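Local coordinates for multidrug resistance protein (Vibrio cholerae, PDB 1YC9), which forms a trimeric outer membrane channel of the outer membrane factor family, serving multidrug efflux in Vibrio cholerae, at the interface of chains A and B. Numbering follows the deposited sequence. Chains: chain A/B, multidrug resistance protein.

Contacts 1 and 2 lie about 114 Å apart, measured between the centres of their C-alpha atoms, near opposite ends of one A–B interface. Contact 1 joins the ends of strands 286-298 and 309-322 of chain A to the loop that follows strand 73-84 of chain B, at the far end of the beta-barrel. Contact 2 joins helix 326-391 of chain A to the start of helix 189-223 of chain B. No residue is shared, but strand 309-322 and helix 326-391 follow one another in sequence. Neighbouring protomers of the trimer thus meet in both the barrel and the helical tunnel.

Contact 1: the interface of chains A and B. Residues chain A 296, 307-309; chain B 86-88.
B:Ser86 and B:Glu87 lay an extended-to-turning stretch of loop over A:Gly307 and A:Asn308, where the positive phi of A:Gly307 (93°) accompanies the turn into strand 309-322. The backbone N of B:Glu87 donates a hydrogen bond of 2.8 Å to the carbonyl O of A:Gly307. A side chain supplies a further direct bond. The hydroxyl OG of B:Ser86 gives its hydrogen to the carbonyl O of A:Gln296, 2.6 Å away, approaching at 150° to the C=O and tilted out of the carbonyl plane. With OG turned opposite its own backbone N (chi1 176°), the hydroxyl is directed at the chain A backbone. CB of B:Ser86 lies 4.0 Å from CB of A:Gln296.

A:Asn308 stands beside this hydroxyl. Its carbonyl oxygen OD1 receives a weak bond from the backbone N of B:Arg88, while its amide nitrogen ND2 is linked to a bridging water by a bent bond. That water is 3.0 Å from ND2 of A:Asn308 and also contacts the backbone O and the guanidinium NH2 of B:Arg88. B:Arg88 is poorly ordered, so its links here, the guanidinium one above all, are tentative. OD1 and ND2 of A:Asn308 both lie near B:Arg88, and the contact may bias the amide.

CB and CG of B:Glu87 lie over the carbonyl O of A:Gly307, and the carboxylate carbon CD is 3.8 Å from CA of A:Gly307. The absence of a side chain on the glycine lets the glutamate stem lie close. On the opposite flank, the side chain of A:Gln296, extended beyond CG, runs alongside B:Ser86 and turns OE1 to a second water, which joins the two chains: this water lies 2.6 Å from the side-chain amide oxygen OE1 of A:Gln296 and 2.9 Å from the backbone N of B:Ser86.

Contact 2: the interface of chains A and B. Residues chain A 382-383, 386; chain B 188-190, 193.
Apolar contact between A:Ile386 and the pair B:Leu189 and B:Gly190 dominates this helix-to-helix patch. The terminal methyl CD1 of A:Ile386 presses on the branch point of B:Leu189, 3.5 Å from its CG, and the two side chains cross at about a right angle. The other branch of the isoleucine, CG2, is placed opposite its backbone N and rests 3.6 Å from CA of B:Gly190. The two branches both pack at the backbone N of B:Gly190, CD1 towards B:Leu189 and CG2 over the glycine CA, where the glycine leaves room for a close approach.

A second group of van der Waals contacts surrounds B:Ser193. Its CB lies 3.7 Å from the backbone N of A:Ala383, and its hydroxyl OG is 3.4 Å from CG of A:Gln382, whose side chain is modelled only this far.

Hydrogen bonds within chain B shape the surface that chain A meets. OG1 of B:Thr188 accepts a bond of 2.9 Å from the backbone N of B:Gly190, capping the start of the helix. One turn on, OG of B:Ser193 bonds back to the carbonyl O of B:Leu189 at 2.9 Å, coming from above the carbonyl plane, which ties the hydroxyl to its own helix.

The site lies at the end of the helical tunnel remote from the barrel, where helix 189-223 of chain B begins beside the last turns of helix 326-391 of chain A.

Contact 1: the interface of chains A and B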
ATOM      1  N   GLN A 296      44.321  12.634 -36.899  1.00 13.85           N
ATOM      2  CA  GLN A 296      43.323  12.439 -37.975  1.00 14.41           C
ATOM      3  C   GLN A 296      44.103  12.369 -39.260  1.00 14.44           C
ATOM      4  O   GLN A 296      44.950  13.207 -39.573  1.00 15.82           O
ATOM      5  CB  GLN A 296      42.316  13.596 -37.968  1.00 13.19           C
ATOM      6  CG  GLN A 296      41.484  13.701 -36.728  1.00 15.00           C
ATOM      7  CD  GLN A 296      40.689  14.991 -36.659  1.00 17.25           C
ATOM      8  OE1 GLN A 296      41.053  15.971 -37.293  1.00 18.98           O
ATOM      9  NE2 GLN A 296      39.588  14.958 -35.949  1.00 20.34           N
ATOM     10  N   GLY A 307      52.327  16.479 -38.749  1.00 18.33           N
ATOM     11  CA  GLY A 307      51.302  17.377 -39.284  1.00 19.09           C
ATOM     12  C   GLY A 307      49.851  16.892 -39.234  1.00 16.82           C
ATOM     13  O   GLY A 307      48.936  17.700 -39.436  1.00 18.15           O
ATOM     14  N   ASN A 308      49.646  15.608 -38.923  1.00 16.59           N
ATOM     15  CA  ASN A 308      48.324  14.989 -38.814  1.00 15.87           C
ATOM     16  C   ASN A 308      47.797  14.970 -37.445  1.00 14.89           C
ATOM     17  O   ASN A 308      46.778  14.367 -37.159  1.00 15.13           O
ATOM     18  CB  ASN A 308      48.307  13.573 -39.451  1.00 16.37           C
ATOM     19  CG  ASN A 308      48.503  13.638 -40.951  1.00 17.16           C
ATOM     20  OD1 ASN A 308      48.509  14.710 -41.524  1.00 19.94           O
ATOM     21  ND2 ASN A 308      48.628  12.455 -41.602  1.00 19.26           N
ATOM     22  N   ASP A 309      48.470  15.693 -36.513  1.00 13.43           N
ATOM     23  CA  ASP A 309      47.838  15.930 -35.283  1.00 13.08           C
ATOM     24  C   ASP A 309      46.751  16.968 -35.477  1.00 11.01           C
ATOM     25  O   ASP A 309      46.790  17.793 -36.382  1.00 15.41           O
ATOM     26  CB  ASP A 309      48.814  16.451 -34.190  1.00 13.11           C
ATOM     27  CG  ASP A 309      49.661  17.554 -34.620  1.00 15.16           C
ATOM     28  OD1 ASP A 309      50.000  17.814 -35.779  1.00 16.79           O
ATOM     29  OD2 ASP A 309      50.221  18.261 -33.684  1.00 20.07           O
TER
ATOM     30  N   SER B  86      44.303  18.835 -38.819  1.00 15.75           N
ATOM     31  CA  SER B  86      45.239  17.940 -39.447  1.00 15.13           C
ATOM     32  C   SER B  86      45.625  18.395 -40.885  1.00 16.43           C
ATOM     33  O   SER B  86      44.773  18.803 -41.667  1.00 16.42           O
ATOM     34  CB  SER B  86      44.663  16.503 -39.483  1.00 15.55           C
ATOM     35  OG  SER B  86      45.595  15.685 -40.189  1.00 15.39           O
ATOM     36  N   GLU B  87      46.886  18.241 -41.249  1.00 15.73           N
ATOM     37  CA  GLU B  87      47.359  18.726 -42.529  1.00 18.80           C
ATOM     38  C   GLU B  87      46.854  17.854 -43.688  1.00 19.69           C
ATOM     39  O   GLU B  87      46.762  18.370 -44.795  1.00 18.91           O
ATOM     40  CB  GLU B  87      48.872  18.784 -42.638  1.00 19.29           C
ATOM     41  CG  GLU B  87      49.492  19.941 -41.850  1.00 22.91           C
ATOM     42  CD  GLU B  87      51.012  20.000 -42.044  1.00 27.85           C
ATOM     43  OE1 GLU B  87      51.695  20.404 -41.104  1.00 28.57           O
ATOM     44  OE2 GLU B  87      51.526  19.613 -43.121  1.00 34.76           O
ATOM     45  N   ARG B  88      46.570  16.590 -43.415  1.00 18.88           N
ATOM     46  CA  ARG B  88      46.223  15.620 -44.489  1.00 19.95           C
ATOM     47  C   ARG B  88      45.118  14.729 -43.996  1.00 18.46           C
ATOM     48  O   ARG B  88      45.336  13.562 -43.634  1.00 17.19           O
ATOM     49  CB  ARG B  88      47.481  14.835 -44.922  1.00 21.39           C
ATOM     50  CG  ARG B  88      47.426  14.225 -46.374  1.00 30.42           C
ATOM     51  CD  ARG B  88      48.851  13.921 -47.069  1.00 37.14           C
ATOM     52  NE  ARG B  88      48.717  12.919 -48.144  1.00 41.48           N
ATOM     53  CZ  ARG B  88      48.469  11.600 -47.941  1.00 46.21           C
ATOM     54  NH1 ARG B  88      48.310  10.784 -48.982  1.00 47.26           N
ATOM     55  NH2 ARG B  88      48.372  11.087 -46.713  1.00 45.86           N
TER
HETATM   56  O   HOH W   1      41.458  18.253 -38.524  1.00 16.52           O
HETATM   57  O   HOH W   2      47.410  11.753 -44.197  1.00 26.90           O

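Contact 2: the interface of chains A and B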
ATOM      1  N   GLN A 382     -13.800 -13.365  45.418  1.00 26.12           N
ATOM      2  CA  GLN A 382     -14.598 -13.503  46.650  1.00 27.48           C
ATOM      3  C   GLN A 382     -15.979 -14.072  46.389  1.00 27.47           C
ATOM      4  O   GLN A 382     -16.445 -14.989  47.085  1.00 27.46           O
ATOM      5  CB  GLN A 382     -14.726 -12.163  47.376  1.00 28.80           C
ATOM      6  CG  GLN A 382     -15.329 -12.331  48.792  1.00 33.77           C
ATOM      7  N   ALA A 383     -16.666 -13.555  45.376  1.00 27.85           N
ATOM      8  CA  ALA A 383     -17.968 -14.062  45.025  1.00 27.76           C
ATOM      9  C   ALA A 383     -17.960 -15.551  44.762  1.00 28.19           C
ATOM     10  O   ALA A 383     -18.847 -16.244  45.243  1.00 28.40           O
ATOM     11  CB  ALA A 383     -18.573 -13.305  43.855  1.00 28.42           C
ATOM     12  N   ILE A 386     -17.267 -17.594  48.047  1.00 33.87           N
ATOM     13  CA  ILE A 386     -18.472 -17.700  48.833  1.00 33.08           C
ATOM     14  C   ILE A 386     -19.476 -18.625  48.153  1.00 33.69           C
ATOM     15  O   ILE A 386     -20.125 -19.409  48.819  1.00 31.49           O
ATOM     16  CB  ILE A 386     -19.098 -16.327  49.113  1.00 33.28           C
ATOM     17  CG1 ILE A 386     -18.275 -15.575  50.148  1.00 35.48           C
ATOM     18  CG2 ILE A 386     -20.492 -16.453  49.605  1.00 32.75           C
ATOM     19  CD1 ILE A 386     -18.271 -14.109  49.966  1.00 36.84           C
TER
ATOM     20  N   THR B 188     -26.654 -12.166  51.274  1.00 36.21           N
ATOM     21  CA  THR B 188     -25.369 -12.820  51.471  1.00 35.50           C
ATOM     22  C   THR B 188     -24.207 -11.924  51.053  1.00 33.95           C
ATOM     23  O   THR B 188     -24.391 -10.921  50.365  1.00 32.27           O
ATOM     24  CB  THR B 188     -25.316 -14.150  50.696  1.00 36.07           C
ATOM     25  OG1 THR B 188     -23.951 -14.503  50.440  1.00 39.29           O
ATOM     26  CG2 THR B 188     -25.901 -13.979  49.303  1.00 37.64           C
ATOM     27  N   LEU B 189     -23.010 -12.304  51.484  1.00 31.78           N
ATOM     28  CA  LEU B 189     -21.772 -11.601  51.125  1.00 30.80           C
ATOM     29  C   LEU B 189     -21.396 -11.895  49.646  1.00 31.28           C
ATOM     30  O   LEU B 189     -20.788 -11.070  48.986  1.00 30.10           O
ATOM     31  CB  LEU B 189     -20.628 -12.037  52.045  1.00 29.87           C
ATOM     32  CG  LEU B 189     -19.295 -11.318  51.869  1.00 27.75           C
ATOM     33  CD1 LEU B 189     -19.375  -9.785  51.915  1.00 24.17           C
ATOM     34  CD2 LEU B 189     -18.311 -11.785  52.918  1.00 28.57           C
ATOM     35  N   GLY B 190     -21.754 -13.083  49.182  1.00 32.69           N
ATOM     36  CA  GLY B 190     -21.585 -13.498  47.793  1.00 33.30           C
ATOM     37  C   GLY B 190     -22.231 -12.544  46.824  1.00 33.62           C
ATOM     38  O   GLY B 190     -21.597 -12.119  45.869  1.00 35.28           O
ATOM     39  N   SER B 193     -20.457  -9.234  46.898  1.00 27.64           N
ATOM     40  CA  SER B 193     -19.152  -9.281  46.258  1.00 28.79           C
ATOM     41  C   SER B 193     -19.338  -9.278  44.722  1.00 28.89           C
ATOM     42  O   SER B 193     -18.606  -8.614  44.012  1.00 28.50           O
ATOM     43  CB  SER B 193     -18.361 -10.500  46.690  1.00 28.42           C
ATOM     44  OG  SER B 193     -18.059 -10.437  48.085  1.00 30.63           O
TER